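Local atomic coordinates of blue-light-activated histidine kinase 2 (Erythrobacter litoralis HTCC2594, PDB entry 4R39), a protein that acts as a photosensitive kinase that transfers phosphate from ATP to a protein histidine and is involved in the rise of bacterial virulence under light. Residues G159-V164 with N213-L218; F142-S147 with D169-P174; T17-Q22 with A64-Y69. All coordinates share one frame; numbering follows the deposited sequence.

Interaction 1 (G159-V164 with N213-L218); sequences GEQLRV and NIDIPL
R163 starts out extended, CG anti to the backbone N, and then bends at chi3 (-61°), which lays its guanidinium alongside D215; the carboxylate of D215 gets there because CG stands beside its own backbone N (chi1 -83°). The two side chains run side by side in the same direction, and the grip is side-on. NE of R163 meets the syn lone pair of D215 OD1 at 2.6 Å, within the guanidinium plane and almost straight (174°). NH2 takes D215 OD2 at 3.2 Å, a more bent bond with OD2 tilted out of the guanidinium plane; the two flat groups are turned against each other. Nearby, OD1 of N213 is held by T165.

Underneath, the backbones are antiparallel. L162 and I216 form a hydrogen-bonded pair, with L162 N 2.8 Å from I216 O and I216 N 2.7 Å from L162 O; V164 and I214 repeat the pattern. L218 N also bonds E160 O at 3.1 Å.

The other face of the sheet is greasy. CB of L162 rests 3.8 Å from CD1 of L218, and CG2 of V164 lies 4.1 Å from CD1 of I216. L162 and I216 pack on I126 and V164 on V130 of helix 120-140, while L218 touches V116. A mixed sheet with helices packed on one face and a charged pair on the other fits the alpha/beta sandwich of the Bergerat ATPase fold.

Interaction 2 (F142-S147 with D169-P174); sequences FSDRAS and DGRGIP. With ANP (phosphoaminophosphonic acid-adenylate ester), chain F.
OD1 of D144 and NH1 of R171 form the salt bridge that ties the two loops together on the outside, 2.9 Å apart. R171 reaches it by running extended from CG to NE, and the carboxylate meets the guanidinium edge with its plane nearly perpendicular (86°). CB of S143 lies over one face of the same guanidinium.

Deeper in, R145 spreads over the backbone of the other loop: the carbonyl carbon of G170 sits above its guanidinium face, toward the rim. NH1 gives a weak hydrogen bond to D169 O at 3.2 Å and a sounder one to water 1 at 3.0 Å, while NH2 is held by the carbonyl of G207. The F142 ring turns its edge to OD1 of D169, with CE1 3.5 Å away; that oxygen is also bonded by V149 N. G170, with no side chain, lets CE1 come within 3.7 Å of its CA.

Past this contact the second loop reaches the nucleotide, where CG1 of I173 packs 3.7 Å from C5 of the adenine. D168, which binds the nucleotide through OD2, begins the sequence D-x-G-x-G completed by G170 and G172, the G1 box of the Bergerat ATP site.

Interaction 3 (T17-Q22 with A64-Y69); sequences TELDRQ and ALQLLY
Q22 lies over the face of the Y69 ring. Its CG sits 3.6 Å from the ring centroid, close to the ring normal, in a CH-pi contact, and the flat amide beyond it runs nearly parallel to the ring (8° between planes), although the two side chains cross at about a right angle. The first torsion of Q22, which puts CG anti to the carbonyl carbon (chi1 -72°), and the extended chain that follows carry the amide across the ring.

At the far end of the same ring, NH2 of R21 donates to the hydroxyl OH of Y69 at 2.8 Å, the oxygen lying in the guanidinium plane. One tyrosine is therefore covered on a face by a glutamine and bound at its hydroxyl by an arginine, both from consecutive residues of the other helix. CD1 of L19 lies against the Q66 amide.

The next shell sets these groups in place. E18, one turn back, holds R21 by a salt bridge: NE of R21 is 3.1 Å from E18 OE1, above the carboxylate plane, and NH2 adds a weak bond to OE2 at 3.4 Å. E18 and the tyrosine hydroxyl both lie at the guanidinium edge, which should restrain its rotation. OE1 of Q66 is bonded by R15, so the amide that meets L19 is itself anchored.

The axes of the two short segments come no nearer than 10.6 Å and cross at 71°, so long side chains span the gap. Helix 16-27 also meets helix 58-75 through L23 on L65 and V26 on L68 and Y69, while the buried side of helix 58-75 packs through L67 on helix 87-102 and through A64 and L68 on helix 120-140.

Along the chain, interaction 3 closes first, in the helical N-terminal part; interactions 1 and 2 follow in the ATPase part, where their segments alternate. Strand 161-168 carries one half of interaction 1 and runs directly into the 169-174 loop of interaction 2, although their centres are about 27 Å apart. Helix 120-140, which covers the sheet face at interaction 1, also leads into the 142-147 loop and packs against helix 58-75 of interaction 3. Interaction 3 lies across the chain's centre from both, about 33 Å between centres from interaction 2. The helical part with the predicted phosphoacceptor H28 and the ATP-binding sheet are separate, consistent with a kinase that must bring histidine to nucleotide.

Interaction 1 (G159-V164 with N213-L218)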
loop_
_atom_site.group_PDB
_atom_site.type_symbol
_atom_site.label_atom_id
_atom_site.label_comp_id
_atom_site.label_asym_id
_atom_site.label_seq_id
_atom_site.Cartn_x
_atom_site.Cartn_y
_atom_site.Cartn_z
ATOM N N GLY A 159 -15.630 15.971 -5.793
ATOM C CA GLY A 159 -16.065 15.702 -4.436
ATOM C C GLY A 159 -14.985 15.086 -3.564
ATOM O O GLY A 159 -15.283 14.305 -2.662
ATOM N N GLU A 160 -13.732 15.436 -3.841
ATOM C CA GLU A 160 -12.581 14.897 -3.115
ATOM C C GLU A 160 -12.479 13.362 -3.165
ATOM O O GLU A 160 -11.796 12.754 -2.342
ATOM C CB GLU A 160 -12.580 15.391 -1.661
ATOM C CG GLU A 160 -12.181 16.853 -1.509
ATOM C CD GLU A 160 -11.877 17.240 -0.072
ATOM O OE1 GLU A 160 -11.176 16.469 0.621
ATOM O OE2 GLU A 160 -12.338 18.319 0.361
ATOM N N GLN A 161 -13.141 12.739 -4.137
ATOM C CA GLN A 161 -13.024 11.296 -4.330
ATOM C C GLN A 161 -11.703 10.954 -5.008
ATOM O O GLN A 161 -11.436 11.403 -6.121
ATOM C CB GLN A 161 -14.186 10.748 -5.166
ATOM C CG GLN A 161 -14.018 9.275 -5.564
ATOM C CD GLN A 161 -15.274 8.667 -6.171
ATOM O OE1 GLN A 161 -16.385 8.909 -5.706
ATOM N NE2 GLN A 161 -15.095 7.868 -7.217
ATOM N N LEU A 162 -10.880 10.160 -4.330
ATOM C CA LEU A 162 -9.629 9.673 -4.897
ATOM C C LEU A 162 -9.840 8.273 -5.441
ATOM O O LEU A 162 -10.368 7.409 -4.744
ATOM C CB LEU A 162 -8.533 9.630 -3.834
ATOM C CG LEU A 162 -7.156 9.182 -4.336
ATOM C CD1 LEU A 162 -6.494 10.290 -5.135
ATOM C CD2 LEU A 162 -6.267 8.739 -3.186
ATOM N N ARG A 163 -9.430 8.047 -6.683
ATOM C CA ARG A 163 -9.496 6.718 -7.275
ATOM C C ARG A 163 -8.102 6.184 -7.514
ATOM O O ARG A 163 -7.312 6.798 -8.228
ATOM C CB ARG A 163 -10.256 6.735 -8.596
ATOM C CG ARG A 163 -10.294 5.377 -9.273
ATOM C CD ARG A 163 -11.346 5.332 -10.358
ATOM N NE ARG A 163 -12.684 5.560 -9.826
ATOM C CZ ARG A 163 -13.755 5.796 -10.575
ATOM N NH1 ARG A 163 -13.644 5.842 -11.896
ATOM N NH2 ARG A 163 -14.936 5.993 -10.004
ATOM N N VAL A 164 -7.811 5.038 -6.908
ATOM C CA VAL A 164 -6.537 4.362 -7.103
ATOM C C VAL A 164 -6.772 3.084 -7.898
ATOM O O VAL A 164 -7.590 2.251 -7.516
ATOM C CB VAL A 164 -5.863 4.042 -5.759
ATOM C CG1 VAL A 164 -4.527 3.349 -5.979
ATOM C CG2 VAL A 164 -5.668 5.320 -4.954
ATOM N N ASN A 213 -9.761 -1.451 -8.572
ATOM C CA ASN A 213 -10.115 -0.050 -8.374
ATOM C C ASN A 213 -10.586 0.205 -6.961
ATOM O O ASN A 213 -11.523 -0.435 -6.494
ATOM C CB ASN A 213 -11.220 0.366 -9.339
ATOM C CG ASN A 213 -10.700 0.649 -10.724
ATOM O OD1 ASN A 213 -10.099 1.694 -10.971
ATOM N ND2 ASN A 213 -10.938 -0.274 -11.647
ATOM N N ILE A 214 -9.930 1.140 -6.286
ATOM C CA ILE A 214 -10.341 1.558 -4.954
ATOM C C ILE A 214 -10.795 3.003 -5.027
ATOM O O ILE A 214 -10.024 3.875 -5.414
ATOM C CB ILE A 214 -9.206 1.441 -3.924
ATOM C CG1 ILE A 214 -8.629 0.025 -3.914
ATOM C CG2 ILE A 214 -9.718 1.776 -2.532
ATOM C CD1 ILE A 214 -7.562 -0.220 -4.955
ATOM N N ASP A 215 -12.052 3.245 -4.675
ATOM C CA ASP A 215 -12.575 4.602 -4.582
ATOM C C ASP A 215 -12.538 5.044 -3.124
ATOM O O ASP A 215 -13.134 4.399 -2.260
ATOM C CB ASP A 215 -14.001 4.675 -5.142
ATOM C CG ASP A 215 -14.034 4.822 -6.662
ATOM O OD1 ASP A 215 -13.156 5.517 -7.221
ATOM O OD2 ASP A 215 -14.943 4.247 -7.299
ATOM N N ILE A 216 -11.838 6.147 -2.861
ATOM C CA ILE A 216 -11.580 6.599 -1.494
ATOM C C ILE A 216 -12.132 8.006 -1.256
ATOM O O ILE A 216 -11.843 8.919 -2.028
ATOM C CB ILE A 216 -10.068 6.598 -1.199
ATOM C CG1 ILE A 216 -9.490 5.197 -1.429
ATOM C CG2 ILE A 216 -9.801 7.054 0.231
ATOM C CD1 ILE A 216 -7.993 5.172 -1.632
ATOM N N PRO A 217 -12.924 8.198 -0.182
ATOM C CA PRO A 217 -13.440 9.546 0.071
ATOM C C PRO A 217 -12.506 10.368 0.960
ATOM O O PRO A 217 -12.523 10.215 2.181
ATOM C CB PRO A 217 -14.774 9.285 0.787
ATOM C CG PRO A 217 -14.766 7.812 1.174
ATOM C CD PRO A 217 -13.426 7.245 0.824
ATOM N N LEU A 218 -11.696 11.228 0.349
ATOM C CA LEU A 218 -10.771 12.067 1.104
ATOM C C LEU A 218 -11.524 13.085 1.960
ATOM O O LEU A 218 -10.995 13.576 2.958
ATOM C CB LEU A 218 -9.803 12.791 0.166
ATOM C CG LEU A 218 -8.960 11.929 -0.781
ATOM C CD1 LEU A 218 -8.162 12.821 -1.720
ATOM C CD2 LEU A 218 -8.029 10.994 -0.018
#

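Interaction 2 (F142-S147 with D169-P174)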
loop_
_atom_site.group_PDB
_atom_site.type_symbol
_atom_site.label_atom_id
_atom_site.label_comp_id
_atom_site.label_asym_id
_atom_site.label_seq_id
_atom_site.Cartn_x
_atom_site.Cartn_y
_atom_site.Cartn_z
ATOM N N PHE A 142 2.224 -12.475 -14.266
ATOM C CA PHE A 142 3.066 -12.785 -15.422
ATOM C C PHE A 142 3.891 -14.069 -15.267
ATOM O O PHE A 142 4.954 -14.197 -15.879
ATOM C CB PHE A 142 3.980 -11.591 -15.717
ATOM C CG PHE A 142 3.257 -10.268 -15.738
ATOM C CD1 PHE A 142 2.343 -9.979 -16.741
ATOM C CD2 PHE A 142 3.486 -9.314 -14.759
ATOM C CE1 PHE A 142 1.672 -8.767 -16.764
ATOM C CE2 PHE A 142 2.817 -8.100 -14.779
ATOM C CZ PHE A 142 1.910 -7.827 -15.784
ATOM N N SER A 143 3.395 -15.015 -14.469
ATOM C CA SER A 143 4.070 -16.301 -14.252
ATOM C C SER A 143 4.456 -16.975 -15.563
ATOM O O SER A 143 5.601 -17.388 -15.754
ATOM C CB SER A 143 3.159 -17.257 -13.479
ATOM O OG SER A 143 2.688 -16.678 -12.277
ATOM N N ASP A 144 3.479 -17.075 -16.455
ATOM C CA ASP A 144 3.621 -17.804 -17.708
ATOM C C ASP A 144 3.765 -16.859 -18.896
ATOM O O ASP A 144 3.680 -17.284 -20.047
ATOM C CB ASP A 144 2.395 -18.695 -17.910
ATOM C CG ASP A 144 1.093 -17.934 -17.754
ATOM O OD1 ASP A 144 1.084 -16.920 -17.023
ATOM O OD2 ASP A 144 0.079 -18.345 -18.356
ATOM N N ARG A 145 3.988 -15.580 -18.611
ATOM C CA ARG A 145 4.047 -14.553 -19.647
ATOM C C ARG A 145 5.475 -14.094 -19.894
ATOM O O ARG A 145 6.291 -14.049 -18.973
ATOM C CB ARG A 145 3.202 -13.344 -19.242
ATOM C CG ARG A 145 1.727 -13.642 -19.077
ATOM C CD ARG A 145 1.103 -14.039 -20.398
ATOM N NE ARG A 145 -0.306 -14.386 -20.254
ATOM C CZ ARG A 145 -1.313 -13.536 -20.406
ATOM N NH1 ARG A 145 -1.087 -12.262 -20.716
ATOM N NH2 ARG A 145 -2.558 -13.963 -20.250
ATOM N N ALA A 146 5.766 -13.748 -21.144
ATOM C CA ALA A 146 7.081 -13.241 -21.509
ATOM C C ALA A 146 7.122 -11.717 -21.409
ATOM O O ALA A 146 8.181 -11.131 -21.181
ATOM C CB ALA A 146 7.451 -13.694 -22.916
ATOM N N SER A 147 5.965 -11.083 -21.584
ATOM C CA SER A 147 5.858 -9.630 -21.487
ATOM C C SER A 147 4.559 -9.240 -20.796
ATOM O O SER A 147 3.620 -10.033 -20.726
ATOM C CB SER A 147 5.915 -8.998 -22.879
ATOM O OG SER A 147 4.719 -9.239 -23.595
ATOM N N ASP A 169 -2.273 -6.576 -17.800
ATOM C CA ASP A 169 -2.715 -7.221 -19.030
ATOM C C ASP A 169 -2.343 -8.703 -19.001
ATOM O O ASP A 169 -2.369 -9.389 -20.023
ATOM C CB ASP A 169 -2.110 -6.537 -20.254
ATOM C CG ASP A 169 -0.614 -6.761 -20.380
ATOM O OD1 ASP A 169 0.033 -7.174 -19.393
ATOM O OD2 ASP A 169 -0.081 -6.500 -21.478
ATOM N N GLY A 170 -2.013 -9.192 -17.812
ATOM C CA GLY A 170 -1.468 -10.525 -17.662
ATOM C C GLY A 170 -2.473 -11.640 -17.463
ATOM O O GLY A 170 -3.521 -11.706 -18.104
ATOM N N ARG A 171 -2.132 -12.510 -16.528
ATOM C CA ARG A 171 -2.685 -13.850 -16.433
ATOM C C ARG A 171 -4.106 -13.884 -15.875
ATOM O O ARG A 171 -4.897 -14.758 -16.230
ATOM C CB ARG A 171 -1.717 -14.651 -15.565
ATOM C CG ARG A 171 -2.178 -15.960 -15.008
ATOM C CD ARG A 171 -1.186 -16.342 -13.929
ATOM N NE ARG A 171 -1.370 -17.694 -13.426
ATOM C CZ ARG A 171 -1.040 -18.787 -14.103
ATOM N NH1 ARG A 171 -0.529 -18.686 -15.322
ATOM N NH2 ARG A 171 -1.233 -19.980 -13.565
ATOM N N GLY A 172 -4.426 -12.924 -15.013
ATOM C CA GLY A 172 -5.729 -12.865 -14.376
ATOM C C GLY A 172 -5.748 -13.615 -13.060
ATOM O O GLY A 172 -5.018 -14.587 -12.885
ATOM N N ILE A 173 -6.583 -13.162 -12.131
ATOM C CA ILE A 173 -6.769 -13.870 -10.871
ATOM C C ILE A 173 -7.607 -15.123 -11.128
ATOM O O ILE A 173 -8.652 -15.039 -11.773
ATOM C CB ILE A 173 -7.467 -12.977 -9.820
ATOM C CG1 ILE A 173 -6.620 -11.719 -9.569
ATOM C CG2 ILE A 173 -7.718 -13.767 -8.527
ATOM C CD1 ILE A 173 -7.136 -10.795 -8.474
ATOM N N PRO A 174 -7.151 -16.289 -10.633
ATOM C CA PRO A 174 -7.903 -17.540 -10.808
ATOM C C PRO A 174 -9.378 -17.403 -10.433
ATOM O O PRO A 174 -9.700 -16.671 -9.497
ATOM C CB PRO A 174 -7.197 -18.500 -9.851
ATOM C CG PRO A 174 -5.804 -18.011 -9.797
ATOM C CD PRO A 174 -5.882 -16.516 -9.917
HETATM P PG ANP F . 1.142 -12.333 0.237
HETATM O O1G ANP F . 0.827 -12.443 1.691
HETATM O O2G ANP F . 0.218 -11.246 -0.428
HETATM O O3G ANP F . 2.649 -11.889 0.075
HETATM P PB ANP F . -0.202 -13.757 -1.779
HETATM O O1B ANP F . -0.155 -15.036 -2.545
HETATM O O2B ANP F . 0.176 -12.591 -2.746
HETATM N N3B ANP F . 0.888 -13.836 -0.503
HETATM P PA ANP F . -2.672 -12.532 -1.839
HETATM O O1A ANP F . -2.086 -11.181 -1.975
HETATM O O2A ANP F . -3.933 -12.577 -0.971
HETATM O O3A ANP F . -1.637 -13.554 -1.190
HETATM O "O5'" ANP F . -2.972 -13.103 -3.274
HETATM C "C5'" ANP F . -3.912 -14.178 -3.422
HETATM C "C4'" ANP F . -3.623 -14.941 -4.690
HETATM O "O4'" ANP F . -4.329 -14.331 -5.791
HETATM C "C3'" ANP F . -2.166 -14.990 -5.138
HETATM O "O3'" ANP F . -1.471 -16.049 -4.491
HETATM C "C2'" ANP F . -2.296 -15.233 -6.640
HETATM O "O2'" ANP F . -2.448 -16.618 -6.929
HETATM C "C1'" ANP F . -3.582 -14.469 -6.986
HETATM N N9 ANP F . -3.368 -13.135 -7.539
HETATM C C8 ANP F . -3.353 -11.948 -6.853
HETATM N N7 ANP F . -3.154 -10.896 -7.608
HETATM C C5 ANP F . -3.029 -11.429 -8.884
HETATM C C6 ANP F . -2.805 -10.836 -10.141
HETATM N N6 ANP F . -2.658 -9.522 -10.328
HETATM N N1 ANP F . -2.738 -11.651 -11.216
HETATM C C2 ANP F . -2.885 -12.968 -11.035
HETATM N N3 ANP F . -3.101 -13.638 -9.901
HETATM C C4 ANP F . -3.163 -12.806 -8.855
HETATM O O HOH W 1 0.915 -10.156 -20.179
#

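Interaction 3 (T17-Q22 with A64-Y69)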
loop_
_atom_site.group_PDB
_atom_site.type_symbol
_atom_site.label_atom_id
_atom_site.label_comp_id
_atom_site.label_asym_id
_atom_site.label_seq_id
_atom_site.Cartn_x
_atom_site.Cartn_y
_atom_site.Cartn_z
ATOM N N THR A 17 17.394 -1.401 16.026
ATOM C CA THR A 17 16.739 -0.501 16.971
ATOM C C THR A 17 16.276 0.785 16.300
ATOM O O THR A 17 15.245 1.345 16.668
ATOM C CB THR A 17 17.645 -0.133 18.159
ATOM O OG1 THR A 17 18.924 0.304 17.679
ATOM C CG2 THR A 17 17.821 -1.322 19.090
ATOM N N GLU A 18 17.038 1.260 15.321
ATOM C CA GLU A 18 16.650 2.457 14.589
ATOM C C GLU A 18 15.403 2.185 13.755
ATOM O O GLU A 18 14.486 3.007 13.711
ATOM C CB GLU A 18 17.789 2.949 13.692
ATOM C CG GLU A 18 17.407 4.096 12.749
ATOM C CD GLU A 18 16.999 5.373 13.479
ATOM O OE1 GLU A 18 17.017 5.395 14.729
ATOM O OE2 GLU A 18 16.667 6.365 12.792
ATOM N N LEU A 19 15.378 1.034 13.089
ATOM C CA LEU A 19 14.217 0.653 12.297
ATOM C C LEU A 19 13.001 0.546 13.197
ATOM O O LEU A 19 11.904 0.970 12.834
ATOM C CB LEU A 19 14.442 -0.684 11.590
ATOM C CG LEU A 19 13.193 -1.231 10.889
ATOM C CD1 LEU A 19 12.654 -0.220 9.885
ATOM C CD2 LEU A 19 13.479 -2.554 10.205
ATOM N N ASP A 20 13.199 -0.023 14.379
ATOM C CA ASP A 20 12.103 -0.214 15.311
ATOM C C ASP A 20 11.601 1.129 15.831
ATOM O O ASP A 20 10.404 1.317 16.040
ATOM C CB ASP A 20 12.545 -1.093 16.474
ATOM C CG ASP A 20 11.386 -1.534 17.334
ATOM O OD1 ASP A 20 10.535 -2.292 16.824
ATOM O OD2 ASP A 20 11.321 -1.128 18.515
ATOM N N ARG A 21 12.527 2.059 16.036
ATOM C CA ARG A 21 12.180 3.391 16.513
ATOM C C ARG A 21 11.279 4.088 15.496
ATOM O O ARG A 21 10.274 4.703 15.858
ATOM C CB ARG A 21 13.449 4.211 16.751
ATOM C CG ARG A 21 13.225 5.480 17.553
ATOM C CD ARG A 21 14.420 6.420 17.475
ATOM N NE ARG A 21 14.666 6.893 16.114
ATOM C CZ ARG A 21 13.897 7.771 15.474
ATOM N NH1 ARG A 21 12.816 8.269 16.060
ATOM N NH2 ARG A 21 14.206 8.144 14.238
ATOM N N GLN A 22 11.642 3.977 14.222
ATOM C CA GLN A 22 10.837 4.535 13.143
ATOM C C GLN A 22 9.448 3.902 13.071
ATOM O O GLN A 22 8.452 4.604 12.940
ATOM C CB GLN A 22 11.563 4.374 11.809
ATOM C CG GLN A 22 12.761 5.292 11.672
ATOM C CD GLN A 22 13.579 5.006 10.430
ATOM O OE1 GLN A 22 13.143 4.282 9.535
ATOM N NE2 GLN A 22 14.777 5.571 10.372
ATOM N N ALA A 64 7.259 0.186 3.015
ATOM C CA ALA A 64 6.123 1.092 2.869
ATOM C C ALA A 64 5.988 1.985 4.099
ATOM O O ALA A 64 5.664 3.172 3.989
ATOM C CB ALA A 64 4.837 0.312 2.641
ATOM N N LEU A 65 6.246 1.408 5.268
ATOM C CA LEU A 65 6.114 2.133 6.525
ATOM C C LEU A 65 7.294 3.075 6.762
ATOM O O LEU A 65 7.129 4.143 7.354
ATOM C CB LEU A 65 5.971 1.150 7.691
ATOM C CG LEU A 65 4.655 0.365 7.745
ATOM C CD1 LEU A 65 4.698 -0.671 8.852
ATOM C CD2 LEU A 65 3.464 1.290 7.948
ATOM N N GLN A 66 8.480 2.690 6.296
ATOM C CA GLN A 66 9.651 3.554 6.425
ATOM C C GLN A 66 9.545 4.756 5.504
ATOM O O GLN A 66 9.913 5.868 5.877
ATOM C CB GLN A 66 10.936 2.795 6.108
ATOM C CG GLN A 66 11.406 1.895 7.221
ATOM C CD GLN A 66 12.826 1.415 7.006
ATOM O OE1 GLN A 66 13.755 1.867 7.681
ATOM N NE2 GLN A 66 13.003 0.495 6.063
ATOM N N LEU A 67 9.055 4.526 4.293
ATOM C CA LEU A 67 8.852 5.615 3.356
ATOM C C LEU A 67 7.839 6.589 3.928
ATOM O O LEU A 67 7.965 7.799 3.749
ATOM C CB LEU A 67 8.385 5.084 2.004
ATOM C CG LEU A 67 9.474 4.364 1.208
ATOM C CD1 LEU A 67 8.874 3.674 -0.008
ATOM C CD2 LEU A 67 10.579 5.330 0.788
ATOM N N LEU A 68 6.843 6.058 4.634
ATOM C CA LEU A 68 5.849 6.904 5.276
ATOM C C LEU A 68 6.493 7.694 6.411
ATOM O O LEU A 68 6.198 8.877 6.597
ATOM C CB LEU A 68 4.683 6.068 5.810
ATOM C CG LEU A 68 3.644 6.865 6.612
ATOM C CD1 LEU A 68 2.797 7.770 5.730
ATOM C CD2 LEU A 68 2.764 5.934 7.435
ATOM N N TYR A 69 7.362 7.036 7.175
ATOM C CA TYR A 69 8.056 7.702 8.267
ATOM C C TYR A 69 8.857 8.874 7.730
ATOM O O TYR A 69 8.881 9.949 8.334
ATOM C CB TYR A 69 8.993 6.741 9.002
ATOM C CG TYR A 69 9.961 7.467 9.905
ATOM C CD1 TYR A 69 11.221 7.836 9.450
ATOM C CD2 TYR A 69 9.605 7.808 11.202
ATOM C CE1 TYR A 69 12.103 8.516 10.267
ATOM C CE2 TYR A 69 10.481 8.486 12.028
ATOM C CZ TYR A 69 11.727 8.839 11.556
ATOM O OH TYR A 69 12.600 9.514 12.379
#